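PDB 6UI5: 2-polyprenyl-6-methoxyphenol hydroxylase-like FAD-dependent oxidoreductase from Streptomyces sp. NRRL 11266, which is an FAD-dependent oxidoreductase of the hydroxylase-like flavoprotein type, binding flavin-adenine dinucleotide through a Rossmann-like domain. Local coordinates for residues 147-152 and 313-318. Numbering follows the deposited sequence.
Sequences RCRYLV and AEVHGW. Unlike the reference sequence in segment 313-318: E314 (reference Asp).
R149 and Y150, neighbours where strand 143-148 gives way to strand 150-153, both reach the last turn of helix 295-316, where they meet V315 and E314. R149 lays its guanidinium group against V315. CG1 of V315 sits over one face, displaced toward the rim, with R149 NH1 3.8 Å from V315 CG1. The CA of V315 lies over the same face, 3.5 Å from R149 NH2. The arginine chain leaves the short link between the strands with CG anti to the backbone N (chi1 -170°), bends at chi2 and is extended beyond, which carries its flat end onto the helix terminus. There R149 NH2 comes within 3.4 Å of V315 O and 3.9 Å of E314 O, the latter approached obliquely. Y150 comes in with its hydroxyl end, and E314 CG lies at the ring edge, near its plane. The modelled 2.9 Å between Y150 OH and E314 CG is shorter than a comfortable contact and doubtful at 2.40 Å resolution. The two side chains run at about a right angle, and the carboxylate plane is turned 82° from the ring. In E314, chi1 (176°) directs CG to the hydroxyl, while a bend at chi2 sets the carboxylate, with OE1 4.0 Å from Y150 OH. Beyond this turn G317, at positive phi, closes the helix in a Schellman motif. The tyrosine is buried, touching I311 of the same helix and L324, and makes a cation-pi contact with R278. The contact joins the C-terminal turn of helix 295-316 to strand 150-153, part of the parallel sheet of the FAD-binding domain. R149 NH2 and E314 OE1 are 5.9 Å apart, probably a weak, long-range attraction at most; the contact seems to rest mainly on V315 against the guanidinium face, with E314 CG beside the tyrosine edge.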
ATOM      1  N   ARG A 147     -43.818  10.762 -19.438  1.00 99.02           N
ATOM      2  CA  ARG A 147     -42.877  11.011 -20.522  1.00100.03           C
ATOM      3  C   ARG A 147     -41.881  12.070 -20.049  1.00103.44           C
ATOM      4  O   ARG A 147     -42.285  13.177 -19.675  1.00103.56           O
ATOM      5  CB  ARG A 147     -43.659  11.463 -21.762  1.00 98.74           C
ATOM      6  CG  ARG A 147     -42.886  11.699 -23.064  1.00105.80           C
ATOM      7  CD  ARG A 147     -41.656  10.808 -23.239  1.00111.55           C
ATOM      8  NE  ARG A 147     -41.109  10.869 -24.598  1.00117.07           N
ATOM      9  CZ  ARG A 147     -40.509  11.933 -25.142  1.00122.45           C
ATOM     10  NH1 ARG A 147     -40.369  13.067 -24.457  1.00122.47           N
ATOM     11  NH2 ARG A 147     -40.047  11.862 -26.387  1.00121.46           N
ATOM     12  N   CYS A 148     -40.588  11.729 -20.037  1.00103.48           N
ATOM     13  CA  CYS A 148     -39.564  12.615 -19.486  1.00 99.67           C
ATOM     14  C   CYS A 148     -38.335  12.667 -20.394  1.00 93.13           C
ATOM     15  O   CYS A 148     -38.218  11.936 -21.381  1.00 90.36           O
ATOM     16  CB  CYS A 148     -39.157  12.176 -18.077  1.00 96.34           C
ATOM     17  SG  CYS A 148     -38.078  10.758 -18.067  1.00 97.95           S
ATOM     18  N   ARG A 149     -37.396  13.537 -20.023  1.00 90.52           N
ATOM     19  CA  ARG A 149     -36.234  13.888 -20.833  1.00 77.44           C
ATOM     20  C   ARG A 149     -34.994  13.090 -20.465  1.00 72.98           C
ATOM     21  O   ARG A 149     -34.305  12.549 -21.340  1.00 67.87           O
ATOM     22  CB  ARG A 149     -35.950  15.382 -20.676  1.00 82.94           C
ATOM     23  CG  ARG A 149     -34.928  15.925 -21.621  1.00 93.02           C
ATOM     24  CD  ARG A 149     -35.285  17.346 -21.951  1.00 95.74           C
ATOM     25  NE  ARG A 149     -34.293  17.954 -22.818  1.00 93.55           N
ATOM     26  CZ  ARG A 149     -34.408  19.185 -23.287  1.00 98.28           C
ATOM     27  NH1 ARG A 149     -35.477  19.908 -22.966  1.00100.95           N
ATOM     28  NH2 ARG A 149     -33.465  19.691 -24.071  1.00102.02           N
ATOM     29  N   TYR A 150     -34.674  13.033 -19.184  1.00 74.16           N
ATOM     30  CA  TYR A 150     -33.624  12.165 -18.686  1.00 70.21           C
ATOM     31  C   TYR A 150     -34.164  11.461 -17.453  1.00 64.23           C
ATOM     32  O   TYR A 150     -35.011  12.000 -16.735  1.00 62.42           O
ATOM     33  CB  TYR A 150     -32.335  12.940 -18.344  1.00 62.60           C
ATOM     34  CG  TYR A 150     -31.641  13.530 -19.543  1.00 73.12           C
ATOM     35  CD1 TYR A 150     -30.861  12.732 -20.364  1.00 74.88           C
ATOM     36  CD2 TYR A 150     -31.746  14.889 -19.853  1.00 79.62           C
ATOM     37  CE1 TYR A 150     -30.228  13.244 -21.460  1.00 70.94           C
ATOM     38  CE2 TYR A 150     -31.094  15.427 -20.970  1.00 76.57           C
ATOM     39  CZ  TYR A 150     -30.342  14.588 -21.769  1.00 74.10           C
ATOM     40  OH  TYR A 150     -29.690  15.051 -22.888  1.00 75.03           O
ATOM     41  N   LEU A 151     -33.662  10.254 -17.212  1.00 60.61           N
ATOM     42  CA  LEU A 151     -34.008   9.479 -16.031  1.00 60.37           C
ATOM     43  C   LEU A 151     -32.736   9.232 -15.237  1.00 53.68           C
ATOM     44  O   LEU A 151     -31.804   8.599 -15.738  1.00 61.74           O
ATOM     45  CB  LEU A 151     -34.684   8.157 -16.416  1.00 60.08           C
ATOM     46  CG  LEU A 151     -34.738   7.114 -15.305  1.00 51.63           C
ATOM     47  CD1 LEU A 151     -35.576   7.621 -14.139  1.00 58.19           C
ATOM     48  CD2 LEU A 151     -35.246   5.790 -15.833  1.00 53.29           C
ATOM     49  N   VAL A 152     -32.691   9.727 -14.003  1.00 50.74           N
ATOM     50  CA  VAL A 152     -31.550   9.502 -13.120  1.00 59.30           C
ATOM     51  C   VAL A 152     -32.014   8.632 -11.967  1.00 63.11           C
ATOM     52  O   VAL A 152     -32.905   9.018 -11.200  1.00 72.25           O
ATOM     53  CB  VAL A 152     -30.940  10.812 -12.592  1.00 55.22           C
ATOM     54  CG1 VAL A 152     -29.671  10.497 -11.848  1.00 43.62           C
ATOM     55  CG2 VAL A 152     -30.676  11.788 -13.735  1.00 50.41           C
ATOM     56  N   ALA A 313     -27.050  22.048 -18.791  1.00 59.12           N
ATOM     57  CA  ALA A 313     -26.464  22.570 -20.020  1.00 66.06           C
ATOM     58  C   ALA A 313     -27.071  21.906 -21.248  1.00 67.68           C
ATOM     59  O   ALA A 313     -27.378  22.581 -22.239  1.00 72.82           O
ATOM     60  CB  ALA A 313     -24.946  22.376 -20.013  1.00 64.72           C
ATOM     61  N   GLU A 314     -27.238  20.586 -21.215  1.00 66.87           N
ATOM     62  CA  GLU A 314     -27.834  19.916 -22.364  1.00 75.63           C
ATOM     63  C   GLU A 314     -29.261  20.384 -22.586  1.00 75.29           C
ATOM     64  O   GLU A 314     -29.661  20.669 -23.721  1.00 66.44           O
ATOM     65  CB  GLU A 314     -27.798  18.407 -22.188  1.00 84.79           C
ATOM     66  CG  GLU A 314     -28.493  17.693 -23.320  1.00 95.43           C
ATOM     67  CD  GLU A 314     -27.656  17.630 -24.573  1.00100.38           C
ATOM     68  OE1 GLU A 314     -28.255  17.546 -25.674  1.00100.11           O
ATOM     69  OE2 GLU A 314     -26.406  17.663 -24.449  1.00101.23           O
ATOM     70  N   VAL A 315     -30.042  20.484 -21.512  1.00 81.14           N
ATOM     71  CA  VAL A 315     -31.385  21.042 -21.637  1.00 82.31           C
ATOM     72  C   VAL A 315     -31.315  22.416 -22.292  1.00 76.16           C
ATOM     73  O   VAL A 315     -32.021  22.710 -23.271  1.00 68.35           O
ATOM     74  CB  VAL A 315     -32.071  21.102 -20.259  1.00 71.07           C
ATOM     75  CG1 VAL A 315     -33.428  21.718 -20.389  1.00 56.32           C
ATOM     76  CG2 VAL A 315     -32.147  19.705 -19.632  1.00 68.37           C
ATOM     77  N   HIS A 316     -30.432  23.271 -21.783  1.00 71.82           N
ATOM     78  CA  HIS A 316     -30.412  24.618 -22.330  1.00 76.88           C
ATOM     79  C   HIS A 316     -29.774  24.676 -23.711  1.00 75.92           C
ATOM     80  O   HIS A 316     -29.815  25.730 -24.343  1.00 83.11           O
ATOM     81  CB  HIS A 316     -29.715  25.568 -21.352  1.00 78.09           C
ATOM     82  CG  HIS A 316     -30.415  25.682 -20.029  1.00 79.72           C
ATOM     83  ND1 HIS A 316     -31.775  25.883 -19.920  1.00 76.17           N
ATOM     84  CD2 HIS A 316     -29.945  25.601 -18.761  1.00 85.71           C
ATOM     85  CE1 HIS A 316     -32.111  25.931 -18.643  1.00 77.85           C
ATOM     86  NE2 HIS A 316     -31.021  25.760 -17.918  1.00 79.53           N
ATOM     87  N   GLY A 317     -29.218  23.573 -24.209  1.00 70.99           N
ATOM     88  CA  GLY A 317     -28.769  23.510 -25.581  1.00 72.38           C
ATOM     89  C   GLY A 317     -27.363  24.012 -25.836  1.00 81.43           C
ATOM     90  O   GLY A 317     -26.922  24.021 -26.996  1.00 78.32           O
ATOM     91  N   TRP A 318     -26.634  24.418 -24.805  1.00 84.19           N
ATOM     92  CA  TRP A 318     -25.286  24.908 -25.011  1.00 77.59           C
ATOM     93  C   TRP A 318     -24.217  23.916 -24.595  1.00 76.15           C
ATOM     94  O   TRP A 318     -23.032  24.192 -24.796  1.00 76.82           O
ATOM     95  CB  TRP A 318     -25.082  26.238 -24.279  1.00 70.42           C
ATOM     96  CG  TRP A 318     -25.220  26.263 -22.786  1.00 65.11           C
ATOM     97  CD1 TRP A 318     -26.258  26.805 -22.067  1.00 72.94           C
ATOM     98  CD2 TRP A 318     -24.267  25.799 -21.820  1.00 57.12           C
ATOM     99  NE1 TRP A 318     -26.018  26.678 -20.717  1.00 66.92           N
ATOM    100  CE2 TRP A 318     -24.802  26.065 -20.539  1.00 59.44           C
ATOM    101  CE3 TRP A 318     -23.032  25.160 -21.909  1.00 58.01           C
ATOM    102  CZ2 TRP A 318     -24.128  25.737 -19.364  1.00 50.34           C
ATOM    103  CZ3 TRP A 318     -22.372  24.809 -20.732  1.00 54.10           C
ATOM    104  CH2 TRP A 318     -22.921  25.105 -19.480  1.00 48.05           C
TER